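Local coordinates for putative lipoprotein (PDB 4KT3) that probably acts as the immunity protein that neutralises a peptidoglycan glycoside hydrolase effector of the type VI secretion system, at residues 123-126 with 127-130; 111-114 with 115-119; 24-27 with 28-31. All coordinates share one frame; numbering follows the deposited sequence.

Interaction 1 (123-126 with 127-130); sequences DEKS and QREG
Glu-124 OE2 takes a short hydrogen bond of 2.6 Å from a water that in turn accepts from the guanidinium of Arg-128, and it is also hydrogen-bonded to Thr-89 OG1. The pair spans the first turn of helix 125-129, with Glu-124 at its N-cap position. The same water sits in the guanidinium plane, at its edge, 3.0 Å from Arg-128 NH1. The charges do not meet directly: Glu-124 OE2 stays 4.2 Å from Arg-128 NH1, and the carboxylate and guanidinium planes are 58° apart.

Several partners hold these buried groups. Glu-124 OE1 binds Ser-86 OG; Arg-128 NH1 also reaches Leu-121 O, and Arg-128 NE forms a salt bridge with Glu-134 OE1. An arginine suits this place because its several N-H groups can serve several partners. The nearby positive charge, with the hydroxyl and water bonds, probably favours the ionised carboxylate. With Glu-124 CG set between its own N and carbonyl carbon (chi1 63°), the acid is directed toward Ser-86 and Thr-89. Arg-128 instead bends back at CG–CD (chi3 53°), laying one guanidinium face over Glu-124 O and Lys-125 CA.

Backbone bonds of the i to i+4 kind run beneath, led by Arg-128 N to Glu-124 O at 2.8 Å. On the outer side Gln-127 OE1 accepts from a second water at 2.9 Å, and that water gives only a weak bond to Asp-123 O, so amide and helix start are loosely joined. Lys-125 and Glu-129, one turn apart, are suited to this solvent-facing side. Their opposite charges probably attract, but at 4.2 Å between Lys-125 NZ and Glu-129 OE2 they are beyond a salt bridge. Glu-129 OE2 lies against the lysine's methylene, 3.3 Å from Lys-125 CE.

Interaction 2 (111-114 with 115-119); sequences RRVM and ARTGK
Met-114, a selenomethionine, runs along the carbonyl of Lys-119, five residues on, where helix 104-117 ends in an ST turn and the chain turns back beside its last turn. Its CB lies 3.5 Å from Lys-119 O. The next atom, CG, comes nearer still, 3.2 Å from Lys-119 O. SE then passes the same oxygen at 3.6 Å, and the bend at the last torsion (chi3 -71°) carries CE off beyond it. A flexible, unbranched chain suits this place, since three successive atoms can follow one carbonyl without making a polar bond; Thr-89 of a nearby loop touches it as well.

What brings Lys-119 to this position is the helix C-terminus. Thr-117 N donates to Val-113 O in the regular i to i+4 pattern, and Gly-118 N still reaches Met-114 O at 2.8 Å. Gly-118 then leaves helical geometry with phi 75°, a value that glycine adopts readily because it has no side chain, and the chain reverses. Thr-117 fixes the exit through the ST turn, its OG1 accepting from Lys-119 N at 3.2 Å. OG1 sits between the threonine's own N and carbonyl carbon (chi1 66°), which points the hydroxyl at Lys-119 N. The same oxygen is hydrogen-bonded to Asn-88 O, giving this buried group two partners and tying the turn to that loop.

Two arginines, Arg-112 and Arg-116, reach the N-terminal segment: Arg-112 NH2 binds Leu-9 O and Arg-116 NE binds Ile-14 O, a span that suits their length. Arg-116 N is shared between Arg-112 O and, weakly, Val-113 O. The methyl Thr-117 CG2 rests 3.5 Å from Val-113 O.

Interaction 3 (24-27 with 28-31); sequences AEQV and LRVA
Glu-25 and Arg-29 form an i to i+4 salt bridge on one side of helix 21-34, their side chains lying alongside each other and pointing the same way. Arg-29 grips one oxygen side-on with two nitrogens: Glu-25 OE2 accepts from Arg-29 NE at 2.8 Å through its anti lone pair. Arg-29 NH2 meets Glu-25 OE2 at 2.9 Å, nearly end-on to the C-O bond. OE2 lies in the guanidinium plane, yet the carboxylate itself is turned 46° from it.

Around this pair, Gln-26 folds back so that its amide runs almost parallel to the guanidinium. Its NE2 touches the aliphatic stem, 3.7 Å from Arg-29 CD. The arginine chain stays extended from CG to NE, which carries its charged end back along the helix to Glu-25.

Further out, regular backbone bonds set the spacing, such as Ala-31 N to Val-27 O. The small or branched apolar residues Ala-24, Val-27 and Leu-28 suit the buried side, facing the antiparallel sheet: Val-85 meets all three, and Phe-65 meets Ala-24 and Leu-28. Val-30 instead leans on Leu-109 of helix 104-117, and Val-30 CG2 lies 3.4 Å from Gln-26 O.

Overall arrangement
The three contacts mark three helices around one antiparallel sheet. Interaction 3 lies near the middle of the chain and packs on strands 62-69 and 78-86, while interactions 1 and 2 lie farther out. Centres of interactions 1 and 2 are about 17 Å apart, but they touch where Asp-123 OD1 approaches Gly-118 O at 4.2 Å. The loop with Asn-88 and Thr-89 serves both, touching Met-114, Thr-117 and Glu-124. Interaction 2 comes within about 5 Å (nearest atoms) of interaction 3, and Leu-9 links them by meeting Arg-112, Gln-26 and Val-27. Interactions 1 and 3 stay about 11 Å apart at their nearest atoms.

Interaction 1 (123-126 with 127-130)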
ATOM      1  N   ASP B 123      20.139  13.626   8.213  1.00 22.12           N
ATOM      2  CA  ASP B 123      19.627  14.816   7.518  1.00 23.73           C
ATOM      3  C   ASP B 123      18.124  14.729   7.239  1.00 23.14           C
ATOM      4  O   ASP B 123      17.441  15.756   7.168  1.00 26.05           O
ATOM      5  CB  ASP B 123      20.337  15.031   6.178  1.00 23.34           C
ATOM      6  CG  ASP B 123      21.778  15.498   6.329  1.00 26.91           C
ATOM      7  OD1 ASP B 123      22.573  15.243   5.396  1.00 26.77           O
ATOM      8  OD2 ASP B 123      22.117  16.121   7.359  1.00 30.32           O
ATOM      9  N   GLU B 124      17.610  13.513   7.070  1.00 22.34           N
ATOM     10  CA  GLU B 124      16.191  13.324   6.750  1.00 18.46           C
ATOM     11  C   GLU B 124      15.402  12.725   7.922  1.00 20.95           C
ATOM     12  O   GLU B 124      14.364  12.097   7.724  1.00 18.33           O
ATOM     13  CB  GLU B 124      16.033  12.474   5.472  1.00 17.63           C
ATOM     14  CG  GLU B 124      16.577  11.053   5.564  1.00 16.96           C
ATOM     15  CD  GLU B 124      16.743  10.361   4.207  1.00 16.73           C
ATOM     16  OE1 GLU B 124      16.737  11.030   3.147  1.00 18.41           O
ATOM     17  OE2 GLU B 124      16.905   9.127   4.206  1.00 18.25           O
ATOM     18  N   LYS B 125      15.889  12.936   9.142  1.00 20.10           N
ATOM     19  CA  LYS B 125      15.239  12.395  10.339  1.00 22.26           C
ATOM     20  C   LYS B 125      13.763  12.796  10.430  1.00 23.15           C
ATOM     21  O   LYS B 125      12.897  11.956  10.678  1.00 21.72           O
ATOM     22  CB  LYS B 125      15.992  12.845  11.596  1.00 23.63           C
ATOM     23  CG  LYS B 125      15.469  12.237  12.886  1.00 31.77           C
ATOM     24  CD  LYS B 125      16.210  12.806  14.091  1.00 38.77           C
ATOM     25  CE  LYS B 125      15.560  12.382  15.403  1.00 43.03           C
ATOM     26  NZ  LYS B 125      15.975  13.262  16.540  1.00 47.71           N
ATOM     27  N   SER B 126      13.484  14.083  10.234  1.00 21.37           N
ATOM     28  CA  SER B 126      12.114  14.595  10.270  1.00 21.26           C
ATOM     29  C   SER B 126      11.235  13.952   9.206  1.00 19.63           C
ATOM     30  O   SER B 126      10.105  13.557   9.478  1.00 20.13           O
ATOM     31  CB  SER B 126      12.104  16.108  10.062  1.00 27.07           C
ATOM     32  OG  SER B 126      12.588  16.771  11.210  1.00 40.77           O
ATOM     33  N   GLN B 127      11.756  13.837   7.993  1.00 18.45           N
ATOM     34  CA  GLN B 127      10.980  13.234   6.920  1.00 18.91           C
ATOM     35  C   GLN B 127      10.764  11.758   7.232  1.00 15.75           C
ATOM     36  O   GLN B 127       9.688  11.222   6.972  1.00 15.65           O
ATOM     37  CB  GLN B 127      11.667  13.424   5.563  1.00 19.60           C
ATOM     38  CG  GLN B 127      11.637  14.864   5.040  1.00 21.80           C
ATOM     39  CD  GLN B 127      12.528  15.797   5.825  1.00 28.89           C
ATOM     40  OE1 GLN B 127      13.631  15.434   6.236  1.00 31.43           O
ATOM     41  NE2 GLN B 127      12.049  17.018   6.047  1.00 36.51           N
ATOM     42  N   ARG B 128      11.782  11.088   7.764  1.00 16.49           N
ATOM     43  CA  ARG B 128      11.634   9.684   8.106  1.00 14.65           C
ATOM     44  C   ARG B 128      10.556   9.511   9.170  1.00 15.35           C
ATOM     45  O   ARG B 128       9.749   8.577   9.100  1.00 16.61           O
ATOM     46  CB  ARG B 128      12.965   9.056   8.566  1.00 16.13           C
ATOM     47  CG  ARG B 128      12.863   7.562   8.864  1.00 18.94           C
ATOM     48  CD  ARG B 128      14.236   6.904   8.995  1.00 18.14           C
ATOM     49  NE  ARG B 128      15.077   7.611   9.955  1.00 20.62           N
ATOM     50  CZ  ARG B 128      16.089   8.420   9.644  1.00 21.23           C
ATOM     51  NH1 ARG B 128      16.441   8.638   8.384  1.00 18.16           N
ATOM     52  NH2 ARG B 128      16.759   9.025  10.613  1.00 23.04           N
ATOM     53  N   GLU B 129      10.521  10.421  10.141  1.00 16.57           N
ATOM     54  CA  GLU B 129       9.486  10.375  11.176  1.00 20.83           C
ATOM     55  C   GLU B 129       8.101  10.461  10.554  1.00 16.14           C
ATOM     56  O   GLU B 129       7.147   9.875  11.068  1.00 17.09           O
ATOM     57  CB  GLU B 129       9.689  11.487  12.204  1.00 22.69           C
ATOM     58  CG  GLU B 129      10.905  11.225  13.095  1.00 28.58           C
ATOM     59  CD  GLU B 129      11.311  12.415  13.947  1.00 29.20           C
ATOM     60  OE1 GLU B 129      10.657  13.474  13.852  1.00 39.41           O
ATOM     61  OE2 GLU B 129      12.297  12.283  14.707  1.00 33.66           O
ATOM     62  N   GLY B 130       8.013  11.170   9.434  1.00 16.24           N
ATOM     63  CA  GLY B 130       6.787  11.260   8.657  1.00 15.52           C
ATOM     64  C   GLY B 130       6.293   9.958   8.040  1.00 11.48           C
ATOM     65  O   GLY B 130       5.171   9.924   7.508  1.00 13.36           O
TER
HETATM   66  O   HOH W   1      15.701  16.139   4.361  1.00 37.52           O
HETATM   67  O   HOH W   2      15.379   7.678   5.789  1.00 15.01           O

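Interaction 2 (111-114 with 115-119)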
ATOM      1  N   ARG B 111      25.205   3.854  -0.233  1.00 18.85           N
ATOM      2  CA  ARG B 111      26.438   4.599  -0.029  1.00 18.42           C
ATOM      3  C   ARG B 111      26.799   5.386  -1.289  1.00 21.71           C
ATOM      4  O   ARG B 111      27.362   6.476  -1.203  1.00 19.93           O
ATOM      5  CB  ARG B 111      27.592   3.678   0.371  1.00 20.38           C
ATOM      6  CG  ARG B 111      27.455   3.080   1.767  1.00 22.19           C
ATOM      7  CD  ARG B 111      28.709   2.300   2.178  1.00 25.45           C
ATOM      8  NE  ARG B 111      28.957   1.144   1.320  1.00 26.45           N
ATOM      9  CZ  ARG B 111      28.516  -0.093   1.544  1.00 29.34           C
ATOM     10  NH1 ARG B 111      27.785  -0.371   2.609  1.00 27.55           N
ATOM     11  NH2 ARG B 111      28.820  -1.069   0.692  1.00 27.91           N
ATOM     12  N   ARG B 112      26.504   4.821  -2.457  1.00 20.21           N
ATOM     13  CA  ARG B 112      26.778   5.507  -3.715  1.00 20.19           C
ATOM     14  C   ARG B 112      25.864   6.721  -3.859  1.00 19.25           C
ATOM     15  O   ARG B 112      26.308   7.798  -4.253  1.00 21.21           O
ATOM     16  CB  ARG B 112      26.590   4.552  -4.890  1.00 23.85           C
ATOM     17  CG  ARG B 112      26.717   5.183  -6.258  1.00 33.57           C
ATOM     18  CD  ARG B 112      26.270   4.213  -7.357  1.00 38.75           C
ATOM     19  NE  ARG B 112      26.782   2.855  -7.166  1.00 41.19           N
ATOM     20  CZ  ARG B 112      26.365   1.798  -7.860  1.00 45.63           C
ATOM     21  NH1 ARG B 112      26.877   0.599  -7.620  1.00 48.66           N
ATOM     22  NH2 ARG B 112      25.432   1.937  -8.798  1.00 44.32           N
ATOM     23  N   VAL B 113      24.588   6.545  -3.529  1.00 19.33           N
ATOM     24  CA  VAL B 113      23.635   7.644  -3.606  1.00 18.52           C
ATOM     25  C   VAL B 113      24.067   8.771  -2.674  1.00 19.62           C
ATOM     26  O   VAL B 113      24.099   9.934  -3.071  1.00 19.18           O
ATOM     27  CB  VAL B 113      22.224   7.175  -3.241  1.00 19.17           C
ATOM     28  CG1 VAL B 113      21.277   8.362  -3.100  1.00 21.39           C
ATOM     29  CG2 VAL B 113      21.720   6.205  -4.291  1.00 20.34           C
HETATM   30  N   MSE B 114      24.416   8.422  -1.440  1.00 17.09           N
HETATM   31  CA  MSE B 114      24.802   9.424  -0.444  1.00 19.15           C
HETATM   32  C   MSE B 114      26.084  10.158  -0.826  1.00 19.82           C
HETATM   33  O   MSE B 114      26.233  11.339  -0.521  1.00 20.11           O
HETATM   34  CB  MSE B 114      24.931   8.791   0.948  1.00 17.26           C
HETATM   35  CG  MSE B 114      23.565   8.481   1.578  1.00 14.01           C
HETATM   36 SE   MSE B 114      23.661   7.879   3.405  0.86 19.81          SE
HETATM   37  CE  MSE B 114      24.439   6.111   3.088  1.00 24.47           C
ATOM     38  N   ALA B 115      27.003   9.470  -1.494  1.00 18.26           N
ATOM     39  CA  ALA B 115      28.245  10.108  -1.915  1.00 19.62           C
ATOM     40  C   ALA B 115      27.971  11.121  -3.017  1.00 18.26           C
ATOM     41  O   ALA B 115      28.726  12.067  -3.191  1.00 22.17           O
ATOM     42  CB  ALA B 115      29.266   9.069  -2.384  1.00 21.79           C
ATOM     43  N   ARG B 116      26.877  10.928  -3.747  1.00 20.64           N
ATOM     44  CA  ARG B 116      26.494  11.866  -4.799  1.00 24.22           C
ATOM     45  C   ARG B 116      25.692  13.048  -4.256  1.00 22.80           C
ATOM     46  O   ARG B 116      25.921  14.190  -4.656  1.00 29.14           O
ATOM     47  CB  ARG B 116      25.697  11.155  -5.891  1.00 19.96           C
ATOM     48  CG  ARG B 116      26.552  10.253  -6.784  1.00 27.38           C
ATOM     49  CD  ARG B 116      27.506  11.051  -7.664  1.00 33.46           C
ATOM     50  NE  ARG B 116      26.775  11.971  -8.526  1.00 33.24           N
ATOM     51  CZ  ARG B 116      27.326  12.809  -9.396  1.00 41.32           C
ATOM     52  NH1 ARG B 116      28.647  12.867  -9.548  1.00 41.65           N
ATOM     53  NH2 ARG B 116      26.539  13.591 -10.121  1.00 43.74           N
ATOM     54  N   THR B 117      24.749  12.781  -3.356  1.00 19.22           N
ATOM     55  CA  THR B 117      23.903  13.854  -2.827  1.00 22.83           C
ATOM     56  C   THR B 117      24.536  14.600  -1.653  1.00 22.33           C
ATOM     57  O   THR B 117      24.155  15.733  -1.350  1.00 25.79           O
ATOM     58  CB  THR B 117      22.562  13.318  -2.356  1.00 20.45           C
ATOM     59  OG1 THR B 117      22.775  12.462  -1.224  1.00 20.84           O
ATOM     60  CG2 THR B 117      21.863  12.555  -3.479  1.00 22.62           C
ATOM     61  N   GLY B 118      25.491  13.966  -0.983  1.00 22.12           N
ATOM     62  CA  GLY B 118      26.118  14.569   0.185  1.00 24.28           C
ATOM     63  C   GLY B 118      25.232  14.554   1.424  1.00 22.03           C
ATOM     64  O   GLY B 118      25.567  15.183   2.435  1.00 22.12           O
ATOM     65  N   LYS B 119      24.116  13.822   1.353  1.00 21.45           N
ATOM     66  CA  LYS B 119      23.117  13.775   2.422  1.00 22.08           C
ATOM     67  C   LYS B 119      23.227  12.495   3.251  1.00 19.89           C
ATOM     68  O   LYS B 119      23.742  11.473   2.778  1.00 20.40           O
ATOM     69  CB  LYS B 119      21.711  13.840   1.825  1.00 24.21           C
ATOM     70  CG  LYS B 119      21.421  15.091   1.018  1.00 30.24           C
ATOM     71  CD  LYS B 119      21.433  16.322   1.891  1.00 36.26           C
ATOM     72  CE  LYS B 119      20.902  17.537   1.136  1.00 38.75           C
ATOM     73  NZ  LYS B 119      21.696  17.802  -0.091  1.00 41.47           N
TER

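Interaction 3 (24-27 with 28-31)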
ATOM      1  N   ALA B  24      14.659   5.654  -8.087  1.00 18.93           N
ATOM      2  CA  ALA B  24      14.192   5.145  -6.802  1.00 16.79           C
ATOM      3  C   ALA B  24      13.549   3.765  -6.982  1.00 19.09           C
ATOM      4  O   ALA B  24      13.730   2.879  -6.154  1.00 18.94           O
ATOM      5  CB  ALA B  24      13.206   6.118  -6.161  1.00 17.11           C
ATOM      6  N   GLU B  25      12.814   3.576  -8.074  1.00 19.83           N
ATOM      7  CA  GLU B  25      12.216   2.274  -8.337  1.00 19.08           C
ATOM      8  C   GLU B  25      13.306   1.223  -8.564  1.00 19.28           C
ATOM      9  O   GLU B  25      13.178   0.074  -8.142  1.00 20.29           O
ATOM     10  CB  GLU B  25      11.291   2.310  -9.555  1.00 18.69           C
ATOM     11  CG  GLU B  25      10.512   1.021  -9.715  1.00 22.55           C
ATOM     12  CD  GLU B  25       9.777   0.933 -11.036  1.00 32.52           C
ATOM     13  OE1 GLU B  25       9.141   1.922 -11.449  1.00 36.34           O
ATOM     14  OE2 GLU B  25       9.838  -0.138 -11.666  1.00 34.81           O
ATOM     15  N   GLN B  26      14.379   1.613  -9.237  1.00 18.95           N
ATOM     16  CA  GLN B  26      15.468   0.675  -9.467  1.00 22.04           C
ATOM     17  C   GLN B  26      16.156   0.308  -8.150  1.00 22.02           C
ATOM     18  O   GLN B  26      16.539  -0.850  -7.952  1.00 21.71           O
ATOM     19  CB  GLN B  26      16.455   1.212 -10.502  1.00 24.87           C
ATOM     20  CG  GLN B  26      15.872   1.241 -11.907  1.00 34.39           C
ATOM     21  CD  GLN B  26      15.275  -0.103 -12.328  1.00 37.30           C
ATOM     22  OE1 GLN B  26      15.921  -1.146 -12.209  1.00 38.46           O
ATOM     23  NE2 GLN B  26      14.033  -0.078 -12.815  1.00 40.84           N
ATOM     24  N   VAL B  27      16.279   1.278  -7.244  1.00 20.93           N
ATOM     25  CA  VAL B  27      16.778   1.005  -5.900  1.00 18.61           C
ATOM     26  C   VAL B  27      15.860  -0.008  -5.209  1.00 17.43           C
ATOM     27  O   VAL B  27      16.324  -1.001  -4.649  1.00 18.81           O
ATOM     28  CB  VAL B  27      16.882   2.302  -5.045  1.00 18.78           C
ATOM     29  CG1 VAL B  27      17.204   1.980  -3.595  1.00 19.50           C
ATOM     30  CG2 VAL B  27      17.952   3.236  -5.613  1.00 21.74           C
ATOM     31  N   LEU B  28      14.553   0.240  -5.243  1.00 18.04           N
ATOM     32  CA  LEU B  28      13.597  -0.691  -4.652  1.00 15.35           C
ATOM     33  C   LEU B  28      13.756  -2.091  -5.248  1.00 20.14           C
ATOM     34  O   LEU B  28      13.746  -3.096  -4.526  1.00 18.11           O
ATOM     35  CB  LEU B  28      12.164  -0.187  -4.849  1.00 16.07           C
ATOM     36  CG  LEU B  28      11.088  -1.141  -4.331  1.00 17.62           C
ATOM     37  CD1 LEU B  28      11.251  -1.376  -2.828  1.00 20.62           C
ATOM     38  CD2 LEU B  28       9.699  -0.608  -4.635  1.00 17.85           C
ATOM     39  N   ARG B  29      13.909  -2.171  -6.565  1.00 18.20           N
ATOM     40  CA  ARG B  29      14.043  -3.476  -7.212  1.00 20.70           C
ATOM     41  C   ARG B  29      15.275  -4.238  -6.724  1.00 20.21           C
ATOM     42  O   ARG B  29      15.221  -5.452  -6.521  1.00 24.67           O
ATOM     43  CB  ARG B  29      14.045  -3.332  -8.728  1.00 21.61           C
ATOM     44  CG  ARG B  29      12.666  -3.087  -9.294  1.00 23.16           C
ATOM     45  CD  ARG B  29      12.692  -2.893 -10.793  1.00 25.02           C
ATOM     46  NE  ARG B  29      11.371  -2.508 -11.285  1.00 26.39           N
ATOM     47  CZ  ARG B  29      10.389  -3.360 -11.558  1.00 26.57           C
ATOM     48  NH1 ARG B  29      10.564  -4.667 -11.401  1.00 31.78           N
ATOM     49  NH2 ARG B  29       9.226  -2.905 -11.999  1.00 26.12           N
ATOM     50  N   VAL B  30      16.372  -3.521  -6.502  1.00 23.92           N
ATOM     51  CA  VAL B  30      17.554  -4.113  -5.881  1.00 23.47           C
ATOM     52  C   VAL B  30      17.197  -4.594  -4.469  1.00 23.75           C
ATOM     53  O   VAL B  30      17.484  -5.732  -4.098  1.00 28.42           O
ATOM     54  CB  VAL B  30      18.745  -3.124  -5.859  1.00 23.56           C
ATOM     55  CG1 VAL B  30      19.908  -3.670  -5.018  1.00 27.97           C
ATOM     56  CG2 VAL B  30      19.243  -2.852  -7.280  1.00 27.30           C
ATOM     57  N   ALA B  31      16.558  -3.735  -3.688  1.00 23.41           N
ATOM     58  CA  ALA B  31      16.124  -4.112  -2.344  1.00 25.57           C
ATOM     59  C   ALA B  31      15.281  -5.385  -2.330  1.00 26.52           C
ATOM     60  O   ALA B  31      15.485  -6.247  -1.481  1.00 28.78           O
ATOM     61  CB  ALA B  31      15.347  -2.976  -1.709  1.00 23.18           C
TER